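Local coordinates for protein polyprenyl synthetase (Nonlabens dokdonensis, PDB 6KD7) that probably joins isoprenoid units into geranylgeranyl pyrophosphate as a magnesium-dependent prenyltransferase of the FPP/GGPP synthase family, at residues N130-F133 with S134-A137. Residues are numbered along the deposited sequence; the frame is centred on the assembly and turned at random.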
loop_
_atom_site.group_PDB
_atom_site.type_symbol
_atom_site.label_atom_id
_atom_site.label_comp_id
_atom_site.label_asym_id
_atom_site.label_seq_id
_atom_site.Cartn_x
_atom_site.Cartn_y
_atom_site.Cartn_z
ATOM N N ASN A 130 3.796 -33.690 -31.424
ATOM C CA ASN A 130 2.733 -32.827 -30.845
ATOM C C ASN A 130 2.079 -33.586 -29.716
ATOM O O ASN A 130 1.892 -33.044 -28.623
ATOM C CB ASN A 130 1.677 -32.367 -31.837
ATOM C CG ASN A 130 2.140 -31.134 -32.536
ATOM O OD1 ASN A 130 2.830 -31.227 -33.561
ATOM N ND2 ASN A 130 1.748 -29.978 -32.017
ATOM N N LYS A 131 1.767 -34.853 -29.950
ATOM C CA LYS A 131 1.044 -35.655 -28.935
ATOM C C LYS A 131 1.837 -35.832 -27.634
ATOM O O LYS A 131 1.273 -35.561 -26.597
ATOM C CB LYS A 131 0.690 -37.015 -29.533
ATOM C CG LYS A 131 -0.356 -37.799 -28.764
ATOM C CD LYS A 131 -1.124 -38.726 -29.655
ATOM C CE LYS A 131 -2.180 -39.513 -28.917
ATOM N NZ LYS A 131 -1.639 -40.121 -27.686
ATOM N N VAL A 132 3.120 -36.179 -27.689
ATOM C CA VAL A 132 3.848 -36.424 -26.414
ATOM C C VAL A 132 4.168 -35.048 -25.777
ATOM O O VAL A 132 4.118 -34.942 -24.528
ATOM C CB VAL A 132 5.107 -37.299 -26.583
ATOM C CG1 VAL A 132 6.141 -36.614 -27.454
ATOM C CG2 VAL A 132 5.677 -37.663 -25.218
ATOM N N PHE A 133 4.381 -34.027 -26.597
ATOM C CA PHE A 133 4.710 -32.651 -26.157
ATOM C C PHE A 133 3.533 -32.071 -25.344
ATOM O O PHE A 133 3.747 -31.648 -24.196
ATOM C CB PHE A 133 5.034 -31.759 -27.346
ATOM C CG PHE A 133 5.383 -30.341 -26.990
ATOM C CD1 PHE A 133 6.600 -30.029 -26.393
ATOM C CD2 PHE A 133 4.500 -29.312 -27.277
ATOM C CE1 PHE A 133 6.929 -28.709 -26.124
ATOM C CE2 PHE A 133 4.790 -28.004 -26.923
ATOM C CZ PHE A 133 6.021 -27.708 -26.381
ATOM N N SER A 134 2.332 -32.126 -25.913
ATOM C CA SER A 134 1.080 -31.615 -25.305
ATOM C C SER A 134 0.762 -32.384 -24.037
ATOM O O SER A 134 0.396 -31.779 -23.053
ATOM C CB SER A 134 -0.066 -31.642 -26.282
ATOM O OG SER A 134 0.153 -30.703 -27.328
ATOM N N ARG A 135 0.904 -33.691 -24.027
ATOM C CA ARG A 135 0.600 -34.468 -22.814
ATOM C C ARG A 135 1.582 -34.024 -21.716
ATOM O O ARG A 135 1.170 -33.915 -20.550
ATOM C CB ARG A 135 0.731 -35.965 -23.099
ATOM C CG ARG A 135 0.453 -36.847 -21.886
ATOM C CD ARG A 135 0.289 -38.347 -22.193
ATOM N NE ARG A 135 1.460 -39.003 -22.791
ATOM C CZ ARG A 135 1.626 -39.305 -24.096
ATOM N NH1 ARG A 135 0.712 -39.024 -25.013
ATOM N NH2 ARG A 135 2.740 -39.892 -24.483
ATOM N N THR A 136 2.865 -33.883 -22.078
ATOM C CA THR A 136 3.937 -33.441 -21.167
ATOM C C THR A 136 3.607 -32.018 -20.677
ATOM O O THR A 136 3.656 -31.804 -19.477
ATOM C CB THR A 136 5.309 -33.558 -21.849
ATOM O OG1 THR A 136 5.444 -34.954 -22.161
ATOM C CG2 THR A 136 6.437 -33.064 -20.963
ATOM N N ALA A 137 3.235 -31.103 -21.556
ATOM C CA ALA A 137 3.016 -29.696 -21.166
ATOM C C ALA A 137 1.868 -29.653 -20.135
ATOM O O ALA A 137 1.992 -29.003 -19.099
ATOM C CB ALA A 137 2.741 -28.886 -22.388
HETATM O O HOH W 1 -1.659 -37.855 -25.317
#
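Two successive turns of helix 123-150, one of the long helices of this largely helical prenyl synthase, meet where Val132 and Thr136 run alongside each other in the same direction. The Val132 carbonyl oxygen takes two bonds from one residue: Thr136 N at 2.9 Å in the regular i to i+4 pattern, and Thr136 OG1 at 2.7 Å. One donor comes in above the plane of the Val132 carbonyl and the other below it, the hydroxyl tilted 32° from it. With chi1 at -60° the Thr136 hydroxyl lies beside its own backbone N and folds back on the preceding turn, a threonine hydroxyl bonded to the i-4 carbonyl of its own helix, which satisfies a buried polar group. Val132 CG2 lies 4.1 Å from Thr136 OG1, and both side chains pack on helix 158-183, Val132 against Gln178 and Ile182, Thr136 against Val171 and Cys175. A valine in place of Thr136 would probably cost Val132 O its second donor and leave the side chain without the bond that fixes its rotation.

On the partly exposed flank, Arg135 bends at chi3 (61°) and returns over the previous turn, its guanidinium laying one face over Val132 CA while NH2 comes 3.8 Å from Val132 CG2. Lys131 NZ stands 3.7 Å from Arg135 NH1, a like-charged pair bridged by a water in the guanidinium plane. The water accepts from Arg135 NH1 at 2.7 Å; its bond from Lys131 NZ is the longer, 3.3 Å. Ser134 OG is hydrogen-bonded to Tyr115 OH on helix 100-116, and the Phe133 ring meets Tyr115, Phe118 and Phe71 edge-to-face; Ala137 packs on Ile112 of the second subunit.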